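Local coordinates for protein thiol-activated cytolysin (Desulfobulbus propionicus, PDB 6NAL) that is a bacterial toxin of the thiol-activated (cholesterol-dependent) cytolysin family and probably assembles into pores in target membranes, at residues K446-V457 with Q466-D474; Y67-V78 with G86-K95. All blocks are in the same frame, centred on the assembly; numbering follows the deposited sequence.

How the interactions relate
Followed from the N terminus, the chain first makes interaction 2, where 67-78 leads into the short helix 81-84. The segment 86-95 then returns, its strand 89-90 antiparallel to 76-78, closing a loop of seven intervening residues. Interaction 1 comes near the C terminus: eight residues, most of them strand, separate 446-457 from 466-474, and the turn of the last hairpin lies among them. The two loops follow one another in series, neither nesting nor crossing. Their centres lie 72 Å apart, on opposite sides of the chain's centre. Interaction 2 fastens a loop region to the large antiparallel sheet that includes strand 232-250; interaction 1 closes the last hairpin and packs it on the opposing sheet of the C-terminal beta sandwich.

Interaction 1: K446-V457 with Q466-D474; sequences KVGRALVPLRTV and QTFSMTPAD
The end of selenomethionine M470 sits between K446 and R455. With chi1 and chi2 both extended (176° and 170°), M470 carries SE outward, and a bend at chi3 turns CE between the two, 3.5 Å from K446 CD, tight for two carbons. M470 CE also lies 3.6 Å from R455 NH1, oblique to the guanidinium. Nearby, the K446 chain slides past F468 in the opposite direction, its CE 4.2 Å from ring atom CE1 of F468. V457 CG1 meets M470 CG on the same face of the hairpin formed by strands 454-462 and 465-471. The T456-T471 hydrogen-bonded pair sets the hairpin register, with T456 N 2.8 Å from T471 O and T471 N 2.9 Å from T456 O. Strand 440-449, which supplies K446 and R449, belongs to the opposing sheet of the beta sandwich, so M470 and F468 pack across the sandwich. The R455 guanidinium has P472 over one face and R449 CB over the other, and in its plane NH2 bonds A450 O at 3.0 Å. R455 NH2 is also placed against D474 OD2, but the bond is implausibly short and D474 poorly ordered, so this salt bridge is doubtful as modelled.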
loop_
_atom_site.group_PDB
_atom_site.type_symbol
_atom_site.label_atom_id
_atom_site.label_comp_id
_atom_site.label_asym_id
_atom_site.label_seq_id
_atom_site.Cartn_x
_atom_site.Cartn_y
_atom_site.Cartn_z
ATOM N N LYS A 446 -4.074 -9.913 -25.050
ATOM C CA LYS A 446 -4.418 -9.292 -23.774
ATOM C C LYS A 446 -3.124 -9.162 -22.988
ATOM O O LYS A 446 -2.406 -10.154 -22.806
ATOM C CB LYS A 446 -5.462 -10.151 -23.051
ATOM C CG LYS A 446 -6.702 -10.489 -24.003
ATOM C CD LYS A 446 -7.843 -9.489 -23.816
ATOM C CE LYS A 446 -8.986 -9.666 -24.824
ATOM N NZ LYS A 446 -8.605 -9.203 -26.188
ATOM N N VAL A 447 -2.775 -7.934 -22.622
ATOM C CA VAL A 447 -1.596 -7.663 -21.806
ATOM C C VAL A 447 -2.054 -7.104 -20.468
ATOM O O VAL A 447 -3.145 -6.564 -20.335
ATOM C CB VAL A 447 -0.615 -6.680 -22.467
ATOM C CG1 VAL A 447 0.105 -7.345 -23.621
ATOM C CG2 VAL A 447 -1.369 -5.436 -22.893
ATOM N N GLY A 448 -1.208 -7.281 -19.453
ATOM C CA GLY A 448 -1.369 -6.583 -18.190
ATOM C C GLY A 448 -2.543 -7.036 -17.371
ATOM O O GLY A 448 -3.084 -6.260 -16.590
ATOM N N ARG A 449 -2.946 -8.282 -17.511
ATOM C CA ARG A 449 -4.065 -8.779 -16.735
ATOM C C ARG A 449 -3.602 -9.280 -15.373
ATOM O O ARG A 449 -2.420 -9.552 -15.128
ATOM C CB ARG A 449 -4.800 -9.892 -17.491
ATOM C CG ARG A 449 -5.403 -9.473 -18.846
ATOM C CD ARG A 449 -6.267 -8.248 -18.730
ATOM N NE ARG A 449 -7.425 -8.185 -19.632
ATOM C CZ ARG A 449 -7.398 -7.620 -20.842
ATOM N NH1 ARG A 449 -6.262 -7.110 -21.329
ATOM N NH2 ARG A 449 -8.499 -7.565 -21.586
ATOM N N ALA A 450 -4.568 -9.394 -14.479
ATOM C CA ALA A 450 -4.378 -9.782 -13.093
ATOM C C ALA A 450 -4.485 -11.284 -12.938
ATOM O O ALA A 450 -5.130 -11.973 -13.733
ATOM C CB ALA A 450 -5.453 -9.144 -12.236
ATOM N N LEU A 451 -3.855 -11.786 -11.902
ATOM C CA LEU A 451 -3.991 -13.182 -11.533
ATOM C C LEU A 451 -5.336 -13.351 -10.841
ATOM O O LEU A 451 -5.569 -12.782 -9.772
ATOM C CB LEU A 451 -2.855 -13.605 -10.612
ATOM C CG LEU A 451 -2.833 -15.075 -10.236
ATOM C CD1 LEU A 451 -2.662 -15.955 -11.444
ATOM C CD2 LEU A 451 -1.711 -15.291 -9.234
ATOM N N VAL A 452 -6.219 -14.120 -11.455
ATOM C CA VAL A 452 -7.524 -14.453 -10.895
ATOM C C VAL A 452 -7.529 -15.961 -10.681
ATOM O O VAL A 452 -6.614 -16.665 -11.141
ATOM C CB VAL A 452 -8.639 -13.987 -11.835
ATOM C CG1 VAL A 452 -8.504 -12.464 -12.121
ATOM C CG2 VAL A 452 -8.595 -14.775 -13.126
ATOM N N PRO A 453 -8.507 -16.512 -9.992
ATOM C CA PRO A 453 -8.419 -17.952 -9.694
ATOM C C PRO A 453 -8.469 -18.844 -10.922
ATOM O O PRO A 453 -7.701 -19.819 -11.019
ATOM C CB PRO A 453 -9.603 -18.169 -8.746
ATOM C CG PRO A 453 -9.696 -16.825 -7.988
ATOM C CD PRO A 453 -9.424 -15.797 -9.088
ATOM N N LEU A 454 -9.330 -18.538 -11.883
ATOM C CA LEU A 454 -9.361 -19.324 -13.108
ATOM C C LEU A 454 -9.567 -18.414 -14.300
ATOM O O LEU A 454 -10.599 -17.750 -14.396
ATOM C CB LEU A 454 -10.463 -20.375 -13.065
ATOM C CG LEU A 454 -10.469 -21.240 -14.339
ATOM C CD1 LEU A 454 -9.332 -22.255 -14.331
ATOM C CD2 LEU A 454 -11.799 -21.936 -14.491
ATOM N N ARG A 455 -8.600 -18.408 -15.214
ATOM C CA ARG A 455 -8.707 -17.690 -16.472
ATOM C C ARG A 455 -8.654 -18.724 -17.587
ATOM O O ARG A 455 -7.740 -19.555 -17.622
ATOM C CB ARG A 455 -7.591 -16.657 -16.617
ATOM C CG ARG A 455 -7.788 -15.773 -17.828
ATOM C CD ARG A 455 -6.766 -14.704 -17.971
ATOM N NE ARG A 455 -6.750 -13.781 -16.839
ATOM C CZ ARG A 455 -7.513 -12.707 -16.753
ATOM N NH1 ARG A 455 -8.386 -12.453 -17.707
ATOM N NH2 ARG A 455 -7.424 -11.911 -15.700
ATOM N N THR A 456 -9.635 -18.682 -18.486
ATOM C CA THR A 456 -9.754 -19.643 -19.577
ATOM C C THR A 456 -9.702 -18.885 -20.886
ATOM O O THR A 456 -10.418 -17.899 -21.051
ATOM C CB THR A 456 -11.068 -20.411 -19.497
ATOM O OG1 THR A 456 -11.149 -21.116 -18.261
ATOM C CG2 THR A 456 -11.167 -21.428 -20.594
ATOM N N VAL A 457 -8.856 -19.314 -21.810
ATOM C CA VAL A 457 -8.869 -18.749 -23.154
ATOM C C VAL A 457 -9.128 -19.879 -24.131
ATOM O O VAL A 457 -8.372 -20.857 -24.170
ATOM C CB VAL A 457 -7.579 -17.980 -23.501
ATOM C CG1 VAL A 457 -7.142 -17.094 -22.343
ATOM C CG2 VAL A 457 -6.473 -18.860 -23.879
ATOM N N GLN A 466 -11.712 -17.176 -37.105
ATOM C CA GLN A 466 -11.064 -17.666 -35.905
ATOM C C GLN A 466 -11.702 -16.993 -34.706
ATOM O O GLN A 466 -11.748 -15.765 -34.638
ATOM C CB GLN A 466 -9.565 -17.366 -35.913
ATOM C CG GLN A 466 -8.749 -18.095 -36.953
ATOM C CD GLN A 466 -7.250 -17.736 -36.860
ATOM O OE1 GLN A 466 -6.720 -17.251 -35.841
ATOM N NE2 GLN A 466 -6.575 -17.973 -37.935
ATOM N N THR A 467 -12.161 -17.781 -33.756
ATOM C CA THR A 467 -12.910 -17.262 -32.633
ATOM C C THR A 467 -12.030 -17.288 -31.402
ATOM O O THR A 467 -11.115 -18.117 -31.289
ATOM C CB THR A 467 -14.165 -18.096 -32.396
ATOM O OG1 THR A 467 -13.752 -19.405 -32.008
ATOM C CG2 THR A 467 -15.039 -18.134 -33.698
ATOM N N PHE A 468 -12.308 -16.357 -30.500
ATOM C CA PHE A 468 -11.537 -16.169 -29.284
ATOM C C PHE A 468 -12.478 -15.765 -28.178
ATOM O O PHE A 468 -13.330 -14.893 -28.368
ATOM C CB PHE A 468 -10.496 -15.078 -29.459
ATOM C CG PHE A 468 -9.655 -14.809 -28.225
ATOM C CD1 PHE A 468 -10.057 -13.893 -27.273
ATOM C CD2 PHE A 468 -8.436 -15.423 -28.053
ATOM C CE1 PHE A 468 -9.259 -13.605 -26.166
ATOM C CE2 PHE A 468 -7.639 -15.150 -26.941
ATOM C CZ PHE A 468 -8.038 -14.237 -26.016
ATOM N N SER A 469 -12.314 -16.389 -27.030
ATOM C CA SER A 469 -13.096 -16.017 -25.872
ATOM C C SER A 469 -12.191 -16.226 -24.679
ATOM O O SER A 469 -11.469 -17.230 -24.593
ATOM C CB SER A 469 -14.380 -16.837 -25.740
ATOM O OG SER A 469 -14.172 -17.946 -24.879
HETATM N N MSE A 470 -12.196 -15.237 -23.805
HETATM C CA MSE A 470 -11.448 -15.303 -22.572
HETATM C C MSE A 470 -12.438 -15.099 -21.430
HETATM O O MSE A 470 -13.313 -14.254 -21.537
HETATM C CB MSE A 470 -10.373 -14.252 -22.519
HETATM C CG MSE A 470 -9.671 -14.276 -21.192
HETATM SE SE MSE A 470 -8.135 -13.168 -21.284
HETATM C CE MSE A 470 -8.958 -11.415 -21.147
ATOM N N THR A 471 -12.282 -15.852 -20.353
ATOM C CA THR A 471 -13.139 -15.774 -19.183
ATOM C C THR A 471 -12.231 -15.727 -17.968
ATOM O O THR A 471 -11.451 -16.681 -17.747
ATOM C CB THR A 471 -14.064 -16.977 -19.126
ATOM O OG1 THR A 471 -14.873 -17.014 -20.311
ATOM C CG2 THR A 471 -14.900 -16.898 -17.935
ATOM N N PRO A 472 -12.308 -14.679 -17.139
ATOM C CA PRO A 472 -13.157 -13.484 -17.255
ATOM C C PRO A 472 -12.652 -12.592 -18.367
ATOM O O PRO A 472 -11.465 -12.622 -18.647
ATOM C CB PRO A 472 -13.023 -12.812 -15.881
ATOM C CG PRO A 472 -11.742 -13.308 -15.326
ATOM C CD PRO A 472 -11.557 -14.704 -15.872
ATOM N N ALA A 473 -13.532 -11.834 -19.015
ATOM C CA ALA A 473 -13.119 -10.943 -20.101
ATOM C C ALA A 473 -12.653 -9.617 -19.500
ATOM O O ALA A 473 -13.319 -8.584 -19.569
ATOM C CB ALA A 473 -14.252 -10.755 -21.100
ATOM N N ASP A 474 -11.481 -9.676 -18.878
ATOM C CA ASP A 474 -10.848 -8.507 -18.274
ATOM C C ASP A 474 -10.483 -7.499 -19.352
ATOM O O ASP A 474 -11.331 -6.727 -19.804
ATOM C CB ASP A 474 -9.607 -8.928 -17.474
ATOM C CG ASP A 474 -9.971 -9.713 -16.221
ATOM O OD1 ASP A 474 -11.176 -10.026 -16.062
ATOM O OD2 ASP A 474 -9.077 -10.007 -15.393
#

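Interaction 2: Y67-V78 with G86-K95; sequences YEDVTYPGALLV and GKPQELAVDK
A short, irregular antiparallel strand pairing, flanked by a proline-on-tyrosine contact, joins 67-78 to 86-95 at one margin of the large antiparallel sheet. Two backbone bonds define the pairing: V78 N to Q89 O at 3.0 Å, nearly straight onto the carbonyl, and L91 N to L76 O at 3.3 Å, where the donor stands 46° out of the carbonyl plane. At one end, P88 CD lies over a face of the Y67 ring, 3.9 Å from its centroid and 21° off the normal, a CH-pi contact; K87 CA shares that face. P88 CG also touches T71 CG2 at 3.8 Å, and P88 CB meets L77 CD2, so the proline ring packs against Y67, T71 and L77. V70 CG2 crosses the extended E90 chain at a slant, 3.8 Å from E90 CD. A water links E90 OE2 to Y72 OH, which also bonds P116 O, a carbonyl it shares with the K95 ammonium. At the other end L76 CB packs on L91 CB at 4.0 Å, and K95, bent at chi3, runs past L76 with its CD 3.9 Å from L76 CD1. Helix 81-84 connects the two segments and ends in a Schellman motif at G86; strand 232-250 pairs with strand 76-78, Y336 of strand 332-340 touches T71, L77 and P88, and helix 118-133 reaches Y72 through V121.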
loop_
_atom_site.group_PDB
_atom_site.type_symbol
_atom_site.label_atom_id
_atom_site.label_comp_id
_atom_site.label_asym_id
_atom_site.label_seq_id
_atom_site.Cartn_x
_atom_site.Cartn_y
_atom_site.Cartn_z
ATOM N N TYR A 67 -5.904 3.082 44.645
ATOM C CA TYR A 67 -5.845 4.452 45.127
ATOM C C TYR A 67 -7.172 5.188 44.974
ATOM O O TYR A 67 -7.168 6.405 44.765
ATOM C CB TYR A 67 -4.754 5.225 44.397
ATOM C CG TYR A 67 -3.368 4.686 44.604
ATOM C CD1 TYR A 67 -2.931 3.543 43.940
ATOM C CD2 TYR A 67 -2.476 5.335 45.444
ATOM C CE1 TYR A 67 -1.649 3.058 44.128
ATOM C CE2 TYR A 67 -1.192 4.858 45.621
ATOM C CZ TYR A 67 -0.803 3.721 44.961
ATOM O OH TYR A 67 0.440 3.255 45.158
ATOM N N GLU A 68 -8.304 4.472 45.061
ATOM C CA GLU A 68 -9.612 5.129 45.065
ATOM C C GLU A 68 -9.737 6.103 46.237
ATOM O O GLU A 68 -10.316 7.184 46.093
ATOM C CB GLU A 68 -10.764 4.113 45.153
ATOM C CG GLU A 68 -10.741 2.930 44.167
ATOM C CD GLU A 68 -12.146 2.289 43.949
ATOM O OE1 GLU A 68 -13.090 2.546 44.772
ATOM O OE2 GLU A 68 -12.283 1.532 42.943
ATOM N N ASP A 69 -9.198 5.741 47.403
ATOM C CA ASP A 69 -9.299 6.590 48.599
ATOM C C ASP A 69 -8.366 7.791 48.570
ATOM O O ASP A 69 -8.409 8.588 49.498
ATOM C CB ASP A 69 -9.019 5.772 49.842
ATOM C CG ASP A 69 -7.546 5.311 49.931
ATOM O OD1 ASP A 69 -6.777 5.397 48.920
ATOM O OD2 ASP A 69 -7.169 4.852 51.030
ATOM N N VAL A 70 -7.615 7.995 47.489
ATOM C CA VAL A 70 -6.717 9.135 47.324
ATOM C C VAL A 70 -7.063 9.992 46.114
ATOM O O VAL A 70 -6.468 11.070 45.932
ATOM C CB VAL A 70 -5.261 8.634 47.243
ATOM C CG1 VAL A 70 -4.361 9.598 46.573
ATOM C CG2 VAL A 70 -4.800 8.305 48.656
ATOM N N THR A 71 -8.054 9.595 45.324
ATOM C CA THR A 71 -8.345 10.319 44.104
ATOM C C THR A 71 -9.803 10.680 44.036
ATOM O O THR A 71 -10.436 10.610 42.974
ATOM C CB THR A 71 -7.998 9.511 42.863
ATOM O OG1 THR A 71 -8.688 8.266 42.928
ATOM C CG2 THR A 71 -6.575 9.227 42.764
ATOM N N TYR A 72 -10.362 11.000 45.149
ATOM C CA TYR A 72 -11.751 11.418 45.255
ATOM C C TYR A 72 -11.868 12.913 45.001
ATOM O O TYR A 72 -10.882 13.677 45.091
ATOM C CB TYR A 72 -12.313 11.065 46.652
ATOM C CG TYR A 72 -11.470 11.660 47.783
ATOM C CD1 TYR A 72 -10.350 10.989 48.269
ATOM C CD2 TYR A 72 -11.751 12.914 48.313
ATOM C CE1 TYR A 72 -9.547 11.536 49.287
ATOM C CE2 TYR A 72 -10.943 13.471 49.292
ATOM C CZ TYR A 72 -9.846 12.766 49.769
ATOM O OH TYR A 72 -9.043 13.264 50.741
ATOM N N PRO A 73 -13.071 13.371 44.696
ATOM C CA PRO A 73 -13.241 14.789 44.389
ATOM C C PRO A 73 -12.821 15.629 45.579
ATOM O O PRO A 73 -13.265 15.401 46.702
ATOM C CB PRO A 73 -14.746 14.924 44.090
ATOM C CG PRO A 73 -15.187 13.568 43.749
ATOM C CD PRO A 73 -14.268 12.565 44.411
ATOM N N GLY A 74 -11.987 16.628 45.320
ATOM C CA GLY A 74 -11.465 17.466 46.366
ATOM C C GLY A 74 -10.249 16.923 47.077
ATOM O O GLY A 74 -9.768 17.564 48.029
ATOM N N ALA A 75 -9.734 15.766 46.669
ATOM C CA ALA A 75 -8.450 15.334 47.231
ATOM C C ALA A 75 -7.349 16.289 46.788
ATOM O O ALA A 75 -7.521 17.081 45.847
ATOM C CB ALA A 75 -8.096 13.906 46.799
ATOM N N LEU A 76 -6.214 16.233 47.493
ATOM C CA LEU A 76 -4.999 16.929 47.087
ATOM C C LEU A 76 -3.894 15.914 46.838
ATOM O O LEU A 76 -3.834 14.859 47.485
ATOM C CB LEU A 76 -4.556 17.906 48.122
ATOM C CG LEU A 76 -5.475 19.109 48.309
ATOM C CD1 LEU A 76 -4.832 19.897 49.483
ATOM C CD2 LEU A 76 -5.614 19.962 47.103
ATOM N N LEU A 77 -3.039 16.221 45.873
ATOM C CA LEU A 77 -1.989 15.297 45.479
ATOM C C LEU A 77 -0.731 16.098 45.254
ATOM O O LEU A 77 -0.815 17.305 45.011
ATOM C CB LEU A 77 -2.327 14.562 44.180
ATOM C CG LEU A 77 -3.571 13.702 44.179
ATOM C CD1 LEU A 77 -3.934 13.365 42.723
ATOM C CD2 LEU A 77 -3.302 12.429 45.041
ATOM N N VAL A 78 0.432 15.425 45.275
ATOM C CA VAL A 78 1.663 16.042 44.769
ATOM C C VAL A 78 1.902 15.570 43.330
ATOM O O VAL A 78 1.941 14.370 43.039
ATOM C CB VAL A 78 2.897 15.796 45.673
ATOM C CG1 VAL A 78 2.560 15.999 47.165
ATOM C CG2 VAL A 78 3.532 14.442 45.460
ATOM N N GLY A 86 -0.163 5.315 37.496
ATOM C CA GLY A 86 -1.128 4.677 38.384
ATOM C C GLY A 86 -0.811 4.653 39.863
ATOM O O GLY A 86 -1.447 3.865 40.598
ATOM N N LYS A 87 0.136 5.492 40.323
ATOM C CA LYS A 87 0.490 5.611 41.745
ATOM C C LYS A 87 0.485 7.070 42.211
ATOM O O LYS A 87 1.529 7.670 42.507
ATOM C CB LYS A 87 1.842 4.954 41.991
ATOM C CG LYS A 87 1.787 3.454 41.774
ATOM C CD LYS A 87 3.157 2.816 41.882
ATOM C CE LYS A 87 3.107 1.291 41.679
ATOM N NZ LYS A 87 2.551 0.821 40.349
ATOM N N PRO A 88 -0.690 7.670 42.299
ATOM C CA PRO A 88 -0.763 9.064 42.750
ATOM C C PRO A 88 -0.357 9.185 44.216
ATOM O O PRO A 88 -0.612 8.295 45.035
ATOM C CB PRO A 88 -2.232 9.440 42.520
ATOM C CG PRO A 88 -2.954 8.154 42.691
ATOM C CD PRO A 88 -2.020 7.051 42.164
ATOM N N GLN A 89 0.308 10.294 44.524
ATOM C CA GLN A 89 0.937 10.513 45.814
ATOM C C GLN A 89 0.035 11.465 46.592
ATOM O O GLN A 89 -0.096 12.654 46.243
ATOM C CB GLN A 89 2.357 11.076 45.647
ATOM C CG GLN A 89 3.081 11.255 46.984
ATOM C CD GLN A 89 4.448 11.944 46.883
ATOM O OE1 GLN A 89 5.079 11.967 45.822
ATOM N NE2 GLN A 89 4.898 12.534 48.008
ATOM N N GLU A 90 -0.607 10.930 47.622
ATOM C CA GLU A 90 -1.411 11.736 48.530
ATOM C C GLU A 90 -0.597 12.864 49.171
ATOM O O GLU A 90 0.579 12.706 49.511
ATOM C CB GLU A 90 -1.995 10.825 49.587
ATOM C CG GLU A 90 -3.073 11.434 50.494
ATOM C CD GLU A 90 -3.568 10.404 51.538
ATOM O OE1 GLU A 90 -2.775 9.473 51.843
ATOM O OE2 GLU A 90 -4.734 10.511 52.018
ATOM N N LEU A 91 -1.230 14.027 49.261
ATOM C CA LEU A 91 -0.758 15.176 50.025
ATOM C C LEU A 91 -1.562 15.202 51.318
ATOM O O LEU A 91 -2.645 15.780 51.383
ATOM C CB LEU A 91 -0.952 16.453 49.225
ATOM C CG LEU A 91 -0.662 17.714 50.023
ATOM C CD1 LEU A 91 0.742 17.553 50.591
ATOM C CD2 LEU A 91 -0.736 18.934 49.196
ATOM N N ALA A 92 -1.039 14.549 52.344
ATOM C CA ALA A 92 -1.801 14.312 53.576
ATOM C C ALA A 92 -1.600 15.476 54.543
ATOM O O ALA A 92 -0.629 15.534 55.310
ATOM C CB ALA A 92 -1.398 12.984 54.206
ATOM N N VAL A 93 -2.533 16.427 54.495
ATOM C CA VAL A 93 -2.594 17.514 55.465
ATOM C C VAL A 93 -4.052 17.774 55.834
ATOM O O VAL A 93 -4.984 17.253 55.216
ATOM C CB VAL A 93 -1.923 18.807 54.948
ATOM C CG1 VAL A 93 -0.412 18.638 54.888
ATOM C CG2 VAL A 93 -2.442 19.202 53.588
ATOM N N ASP A 94 -4.245 18.588 56.858
ATOM C CA ASP A 94 -5.593 18.888 57.320
ATOM C C ASP A 94 -6.191 19.965 56.438
ATOM O O ASP A 94 -5.509 20.923 56.057
ATOM C CB ASP A 94 -5.559 19.338 58.780
ATOM C CG ASP A 94 -5.050 18.246 59.702
ATOM O OD1 ASP A 94 -5.503 17.092 59.518
ATOM O OD2 ASP A 94 -4.208 18.526 60.593
ATOM N N LYS A 95 -7.473 19.827 56.144
ATOM C CA LYS A 95 -8.106 20.727 55.199
ATOM C C LYS A 95 -9.358 21.374 55.773
ATOM O O LYS A 95 -9.930 20.913 56.758
ATOM C CB LYS A 95 -8.446 19.974 53.909
ATOM C CG LYS A 95 -7.224 19.476 53.133
ATOM C CD LYS A 95 -7.625 18.638 51.953
ATOM C CE LYS A 95 -7.573 17.163 52.267
ATOM N NZ LYS A 95 -7.834 16.437 50.990
HETATM O O HOH W 1 -6.369 12.041 50.422
HETATM O O HOH W 2 -5.732 15.235 50.287
HETATM O O HOH W 3 1.662 11.947 42.148
#